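Local coordinates for uncharacterized protein Rv2277c (Mycobacterium tuberculosis, PDB 5VUG), which is uncharacterized but carries a TIM-barrel glycerophosphodiester phosphodiesterase domain and probably hydrolyses phosphoric diesters, at residues R182-C192 with A227-F238. Residues are numbered along the deposited sequence; the frame is centred on the assembly and turned at random.
Sequences RLFNMALNHHC and AELWDEASVDCF
Helices 182-189 and 232-238 cross at 136°, well short of antiparallel, with axes 9.9 Å apart at closest approach; Met186 faces Ser234, and Leu183 faces Leu229 in the loop before the second helix. Both belong to the outer layer of the TIM barrel, and the Cys192-Cys237 disulfide ties the loop after the first to the second. The Leu183 side chain packs among Leu229, Trp230 and Phe238. Its CD2 lies over the six-membered ring of Trp230, 3.9 Å from the centroid, in a CH-pi contact. The same methyl touches Phe238 CE1. Arg182 has CG anti to its backbone nitrogen (chi1 -161°), which together with the bend at chi3 carries CD and the guanidinium over one Phe238 face. The planes stand 85° apart, so the guanidinium meets the ring with its edge in a cation-pi contact. CH2 of Trp230 lies over the centre of the opposite face. Arg182 is held by a salt bridge to Glu174 and by the carbonyls of Pro194 and Gln195. Leu229 puts both methyls over one face of Phe184, with CD1 3.5 Å from CE2. A water lies within hydrogen-bonding distance of Leu183 O and Leu229 O. Asp231 and Ser234 form a capping box, and Ser234 OG donates to Leu229 O at 2.8 Å, in the carbonyl plane. Beside the disulfide, selenomethionine Met186, bent at chi2 and chi3, rests CG against Cys237 SG and brings CE to 3.5 Å from Ala233 O.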
ATOM      1  N   ARG A 182       3.760  10.431   4.099  1.00 12.39           N
ATOM      2  CA  ARG A 182       5.128  10.708   3.679  1.00 11.67           C
ATOM      3  C   ARG A 182       5.935   9.419   3.566  1.00 10.85           C
ATOM      4  O   ARG A 182       6.697   9.241   2.607  1.00 10.66           O
ATOM      5  CB  ARG A 182       5.796  11.695   4.639  1.00 11.27           C
ATOM      6  CG  ARG A 182       7.011  12.367   4.020  1.00 11.35           C
ATOM      7  CD  ARG A 182       7.728  13.341   4.953  1.00 12.67           C
ATOM      8  NE  ARG A 182       6.913  14.485   5.363  1.00 14.21           N
ATOM      9  CZ  ARG A 182       6.324  14.596   6.550  1.00 14.22           C
ATOM     10  NH1 ARG A 182       6.446  13.623   7.447  1.00 13.28           N
ATOM     11  NH2 ARG A 182       5.613  15.672   6.840  1.00 16.05           N
ATOM     12  N   LEU A 183       5.759   8.498   4.519  1.00 11.03           N
ATOM     13  CA  LEU A 183       6.498   7.239   4.478  1.00  9.91           C
ATOM     14  C   LEU A 183       6.103   6.406   3.270  1.00 11.04           C
ATOM     15  O   LEU A 183       6.962   5.799   2.622  1.00 11.63           O
ATOM     16  CB  LEU A 183       6.240   6.437   5.750  1.00 10.53           C
ATOM     17  CG  LEU A 183       6.956   6.940   7.000  1.00 11.05           C
ATOM     18  CD1 LEU A 183       6.393   6.197   8.201  1.00 10.83           C
ATOM     19  CD2 LEU A 183       8.483   6.753   6.873  1.00 11.56           C
ATOM     20  N   PHE A 184       4.804   6.341   2.965  1.00 10.62           N
ATOM     21  CA  PHE A 184       4.377   5.542   1.825  1.00 10.44           C
ATOM     22  C   PHE A 184       4.726   6.204   0.498  1.00 11.09           C
ATOM     23  O   PHE A 184       5.053   5.503  -0.470  1.00 11.74           O
ATOM     24  CB  PHE A 184       2.901   5.151   1.939  1.00 12.77           C
ATOM     25  CG  PHE A 184       2.684   3.908   2.761  1.00 14.22           C
ATOM     26  CD1 PHE A 184       2.938   2.653   2.215  1.00 14.84           C
ATOM     27  CD2 PHE A 184       2.275   3.986   4.085  1.00 13.65           C
ATOM     28  CE1 PHE A 184       2.764   1.497   2.966  1.00 14.68           C
ATOM     29  CE2 PHE A 184       2.096   2.828   4.846  1.00 13.71           C
ATOM     30  CZ  PHE A 184       2.340   1.584   4.277  1.00 14.49           C
ATOM     31  N   ASN A 185       4.684   7.536   0.419  1.00 12.29           N
ATOM     32  CA  ASN A 185       5.185   8.185  -0.792  1.00 13.50           C
ATOM     33  C   ASN A 185       6.660   7.863  -1.006  1.00 13.95           C
ATOM     34  O   ASN A 185       7.080   7.522  -2.118  1.00 14.72           O
ATOM     35  CB  ASN A 185       4.962   9.699  -0.737  1.00 14.12           C
ATOM     36  CG  ASN A 185       3.584  10.112  -1.239  1.00 14.85           C
ATOM     37  OD1 ASN A 185       2.991   9.443  -2.091  1.00 17.62           O
ATOM     38  ND2 ASN A 185       3.070  11.228  -0.716  1.00 13.31           N
HETATM   39  N   MSE A 186       7.466   7.950   0.049  1.00 13.48           N
HETATM   40  CA  MSE A 186       8.873   7.598  -0.121  1.00 13.04           C
HETATM   41  C   MSE A 186       9.066   6.147  -0.577  1.00 15.61           C
HETATM   42  O   MSE A 186       9.834   5.879  -1.510  1.00 14.99           O
HETATM   43  CB  MSE A 186       9.690   7.915   1.138  1.00 13.16           C
HETATM   44  CG  MSE A 186       9.955   9.395   1.315  1.00 15.13           C
HETATM   45 SE   MSE A 186      11.172  10.062  -0.064  0.83 21.22          SE
HETATM   46  CE  MSE A 186      12.712   8.944   0.364  1.00 20.08           C
ATOM     47  N   ALA A 187       8.341   5.222   0.056  1.00 14.46           N
ATOM     48  CA  ALA A 187       8.528   3.805  -0.241  1.00 13.21           C
ATOM     49  C   ALA A 187       8.040   3.455  -1.641  1.00 14.92           C
ATOM     50  O   ALA A 187       8.626   2.598  -2.313  1.00 16.69           O
ATOM     51  CB  ALA A 187       7.802   2.950   0.798  1.00 13.35           C
ATOM     52  N   LEU A 188       6.962   4.091  -2.096  1.00 13.70           N
ATOM     53  CA  LEU A 188       6.313   3.646  -3.321  1.00 13.60           C
ATOM     54  C   LEU A 188       6.625   4.504  -4.540  1.00 14.44           C
ATOM     55  O   LEU A 188       6.520   4.001  -5.664  1.00 15.87           O
ATOM     56  CB  LEU A 188       4.792   3.516  -3.125  1.00 12.97           C
ATOM     57  CG  LEU A 188       4.349   2.450  -2.120  1.00 13.54           C
ATOM     58  CD1 LEU A 188       2.846   2.525  -1.879  1.00 14.57           C
ATOM     59  CD2 LEU A 188       4.739   1.064  -2.620  1.00 15.12           C
ATOM     60  N   ASN A 189       7.010   5.775  -4.359  1.00 15.68           N
ATOM     61  CA  ASN A 189       7.340   6.621  -5.502  1.00 16.04           C
ATOM     62  C   ASN A 189       8.559   7.515  -5.284  1.00 16.59           C
ATOM     63  O   ASN A 189       8.903   8.293  -6.186  1.00 17.95           O
ATOM     64  CB  ASN A 189       6.120   7.451  -5.964  1.00 15.87           C
ATOM     65  CG  ASN A 189       5.583   8.364  -4.877  1.00 16.71           C
ATOM     66  OD1 ASN A 189       6.269   9.281  -4.434  1.00 18.19           O
ATOM     67  ND2 ASN A 189       4.341   8.126  -4.452  1.00 15.86           N
ATOM     68  N   HIS A 190       9.228   7.418  -4.134  1.00 16.15           N
ATOM     69  CA  HIS A 190      10.506   8.081  -3.871  1.00 18.01           C
ATOM     70  C   HIS A 190      10.404   9.604  -3.826  1.00 18.71           C
ATOM     71  O   HIS A 190      11.393  10.300  -4.065  1.00 19.74           O
ATOM     72  CB  HIS A 190      11.613   7.607  -4.825  1.00 19.54           C
ATOM     73  CG  HIS A 190      11.559   6.139  -5.112  1.00 24.69           C
ATOM     74  ND1 HIS A 190      11.920   5.185  -4.185  1.00 29.60           N
ATOM     75  CD2 HIS A 190      11.158   5.460  -6.214  1.00 27.39           C
ATOM     76  CE1 HIS A 190      11.756   3.982  -4.707  1.00 29.21           C
ATOM     77  NE2 HIS A 190      11.294   4.120  -5.937  1.00 29.25           N
ATOM     78  N   HIS A 191       9.228  10.139  -3.508  1.00 19.10           N
ATOM     79  CA  HIS A 191       9.035  11.572  -3.332  1.00 19.43           C
ATOM     80  C   HIS A 191       8.846  11.906  -1.861  1.00 20.05           C
ATOM     81  O   HIS A 191       8.087  11.234  -1.151  1.00 18.20           O
ATOM     82  CB  HIS A 191       7.814  12.063  -4.103  1.00 24.60           C
ATOM     83  CG  HIS A 191       8.007  12.078  -5.584  1.00 29.38           C
ATOM     84  ND1 HIS A 191       7.542  11.075  -6.407  1.00 33.48           N
ATOM     85  CD2 HIS A 191       8.631  12.969  -6.390  1.00 33.35           C
ATOM     86  CE1 HIS A 191       7.862  11.353  -7.658  1.00 35.16           C
ATOM     87  NE2 HIS A 191       8.523  12.496  -7.675  1.00 36.58           N
ATOM     88  N   CYS A 192       9.527  12.964  -1.415  1.00 19.18           N
ATOM     89  CA  CYS A 192       9.431  13.443  -0.039  1.00 19.85           C
ATOM     90  C   CYS A 192       8.261  14.420   0.017  1.00 22.48           C
ATOM     91  O   CYS A 192       8.417  15.644  -0.019  1.00 24.54           O
ATOM     92  CB  CYS A 192      10.752  14.064   0.404  1.00 19.49           C
ATOM     93  SG  CYS A 192      10.864  14.459   2.170  1.00 22.68           S
ATOM     94  N   ALA A 227       4.886  -3.774   5.631  1.00 12.95           N
ATOM     95  CA  ALA A 227       5.666  -2.625   5.189  1.00 13.05           C
ATOM     96  C   ALA A 227       6.780  -2.319   6.183  1.00 13.17           C
ATOM     97  O   ALA A 227       6.533  -2.211   7.389  1.00 15.01           O
ATOM     98  CB  ALA A 227       4.764  -1.401   5.049  1.00 14.49           C
ATOM     99  N   GLU A 228       8.002  -2.175   5.672  1.00 12.42           N
ATOM    100  CA  GLU A 228       9.160  -1.730   6.449  1.00 12.95           C
ATOM    101  C   GLU A 228       9.555  -0.356   5.907  1.00 12.65           C
ATOM    102  O   GLU A 228      10.292  -0.250   4.920  1.00 14.59           O
ATOM    103  CB  GLU A 228      10.278  -2.760   6.329  1.00 18.23           C
ATOM    104  CG  GLU A 228       9.846  -4.138   6.818  1.00 23.28           C
ATOM    105  CD  GLU A 228      10.929  -5.200   6.660  1.00 29.96           C
ATOM    106  OE1 GLU A 228      12.119  -4.839   6.503  1.00 36.48           O
ATOM    107  OE2 GLU A 228      10.588  -6.398   6.702  1.00 34.48           O
ATOM    108  N   LEU A 229       9.063   0.701   6.558  1.00 12.17           N
ATOM    109  CA  LEU A 229       9.044   2.030   5.956  1.00 12.21           C
ATOM    110  C   LEU A 229      10.223   2.914   6.333  1.00 12.82           C
ATOM    111  O   LEU A 229      10.450   3.927   5.659  1.00 13.24           O
ATOM    112  CB  LEU A 229       7.747   2.752   6.326  1.00 12.12           C
ATOM    113  CG  LEU A 229       6.506   2.070   5.744  1.00 12.40           C
ATOM    114  CD1 LEU A 229       5.263   2.652   6.395  1.00 12.15           C
ATOM    115  CD2 LEU A 229       6.450   2.224   4.221  1.00 13.75           C
ATOM    116  N   TRP A 230      10.962   2.575   7.388  1.00 11.74           N
ATOM    117  CA  TRP A 230      12.103   3.374   7.817  1.00 12.32           C
ATOM    118  C   TRP A 230      13.372   2.804   7.202  1.00 14.04           C
ATOM    119  O   TRP A 230      13.727   1.647   7.459  1.00 14.65           O
ATOM    120  CB  TRP A 230      12.232   3.374   9.342  1.00 12.70           C
ATOM    121  CG  TRP A 230      11.158   4.125  10.094  1.00 12.24           C
ATOM    122  CD1 TRP A 230      10.267   3.593  10.988  1.00 13.97           C
ATOM    123  CD2 TRP A 230      10.884   5.536  10.047  1.00 12.50           C
ATOM    124  NE1 TRP A 230       9.455   4.586  11.494  1.00 13.23           N
ATOM    125  CE2 TRP A 230       9.813   5.785  10.932  1.00 11.93           C
ATOM    126  CE3 TRP A 230      11.440   6.611   9.340  1.00 13.67           C
ATOM    127  CZ2 TRP A 230       9.278   7.064  11.122  1.00 14.69           C
ATOM    128  CZ3 TRP A 230      10.910   7.882   9.529  1.00 14.97           C
ATOM    129  CH2 TRP A 230       9.840   8.098  10.416  1.00 14.05           C
ATOM    130  N   ASP A 231      14.046   3.618   6.392  1.00 13.10           N
ATOM    131  CA  ASP A 231      15.354   3.315   5.827  1.00 14.78           C
ATOM    132  C   ASP A 231      16.142   4.619   5.770  1.00 16.14           C
ATOM    133  O   ASP A 231      15.638   5.679   6.158  1.00 15.78           O
ATOM    134  CB  ASP A 231      15.246   2.577   4.480  1.00 17.73           C
ATOM    135  CG  ASP A 231      14.367   3.297   3.464  1.00 19.85           C
ATOM    136  OD1 ASP A 231      14.298   4.543   3.457  1.00 17.72           O
ATOM    137  OD2 ASP A 231      13.749   2.597   2.635  1.00 25.14           O
ATOM    138  N   GLU A 232      17.389   4.550   5.298  1.00 18.00           N
ATOM    139  CA  GLU A 232      18.202   5.761   5.253  1.00 20.32           C
ATOM    140  C   GLU A 232      17.512   6.859   4.453  1.00 20.61           C
ATOM    141  O   GLU A 232      17.494   8.023   4.870  1.00 20.84           O
ATOM    142  CB  GLU A 232      19.593   5.467   4.689  1.00 24.86           C
ATOM    143  CG  GLU A 232      20.587   6.588   4.978  1.00 34.43           C
ATOM    144  CD  GLU A 232      21.952   6.356   4.349  1.00 43.21           C
ATOM    145  OE1 GLU A 232      22.570   7.340   3.879  1.00 44.84           O
ATOM    146  OE2 GLU A 232      22.404   5.190   4.328  1.00 46.54           O
ATOM    147  N   ALA A 233      16.886   6.499   3.328  1.00 19.78           N
ATOM    148  CA  ALA A 233      16.272   7.511   2.473  1.00 16.43           C
ATOM    149  C   ALA A 233      15.080   8.177   3.148  1.00 16.11           C
ATOM    150  O   ALA A 233      14.932   9.402   3.085  1.00 16.42           O
ATOM    151  CB  ALA A 233      15.862   6.897   1.136  1.00 19.46           C
ATOM    152  N   SER A 234      14.212   7.394   3.791  1.00 15.04           N
ATOM    153  CA  SER A 234      13.040   8.006   4.403  1.00 14.00           C
ATOM    154  C   SER A 234      13.399   8.796   5.656  1.00 13.81           C
ATOM    155  O   SER A 234      12.787   9.837   5.918  1.00 15.07           O
ATOM    156  CB  SER A 234      11.934   6.976   4.654  1.00 13.19           C
ATOM    157  OG  SER A 234      12.313   6.010   5.607  1.00 13.13           O
ATOM    158  N   VAL A 235      14.388   8.342   6.430  1.00 14.82           N
ATOM    159  CA  VAL A 235      14.841   9.144   7.569  1.00 16.05           C
ATOM    160  C   VAL A 235      15.362  10.493   7.087  1.00 15.30           C
ATOM    161  O   VAL A 235      15.009  11.548   7.626  1.00 17.13           O
ATOM    162  CB  VAL A 235      15.888   8.382   8.401  1.00 16.39           C
ATOM    163  CG1 VAL A 235      16.503   9.302   9.449  1.00 18.34           C
ATOM    164  CG2 VAL A 235      15.253   7.173   9.071  1.00 16.40           C
ATOM    165  N   ASP A 236      16.195  10.476   6.041  1.00 17.70           N
ATOM    166  CA  ASP A 236      16.726  11.721   5.496  1.00 19.59           C
ATOM    167  C   ASP A 236      15.616  12.632   4.987  1.00 19.08           C
ATOM    168  O   ASP A 236      15.682  13.856   5.161  1.00 19.57           O
ATOM    169  CB  ASP A 236      17.732  11.431   4.386  1.00 24.03           C
ATOM    170  CG  ASP A 236      18.159  12.694   3.641  1.00 35.14           C
ATOM    171  OD1 ASP A 236      17.501  13.066   2.637  1.00 37.14           O
ATOM    172  OD2 ASP A 236      19.142  13.331   4.074  1.00 39.25           O
ATOM    173  N   CYS A 237      14.604  12.062   4.329  1.00 17.69           N
ATOM    174  CA  CYS A 237      13.457  12.861   3.899  1.00 17.19           C
ATOM    175  C   CYS A 237      12.812  13.586   5.080  1.00 18.19           C
ATOM    176  O   CYS A 237      12.538  14.792   5.011  1.00 18.01           O
ATOM    177  CB  CYS A 237      12.445  11.975   3.166  1.00 16.43           C
ATOM    178  SG  CYS A 237      10.753  12.622   3.087  1.00 20.37           S
ATOM    179  N   PHE A 238      12.579  12.871   6.185  1.00 15.25           N
ATOM    180  CA  PHE A 238      11.943  13.496   7.345  1.00 14.84           C
ATOM    181  C   PHE A 238      12.833  14.565   7.971  1.00 16.56           C
ATOM    182  O   PHE A 238      12.352  15.644   8.338  1.00 16.59           O
ATOM    183  CB  PHE A 238      11.588  12.439   8.396  1.00 13.62           C
ATOM    184  CG  PHE A 238      10.248  11.779   8.179  1.00 11.57           C
ATOM    185  CD1 PHE A 238      10.025  10.969   7.073  1.00 11.59           C
ATOM    186  CD2 PHE A 238       9.214  11.960   9.090  1.00 12.44           C
ATOM    187  CE1 PHE A 238       8.788  10.358   6.884  1.00 12.50           C
ATOM    188  CE2 PHE A 238       7.980  11.352   8.912  1.00 13.13           C
ATOM    189  CZ  PHE A 238       7.764  10.556   7.807  1.00 12.75           C
TER
HETATM  190  O   HOH W   1       9.598   4.919   3.259  1.00 15.43           O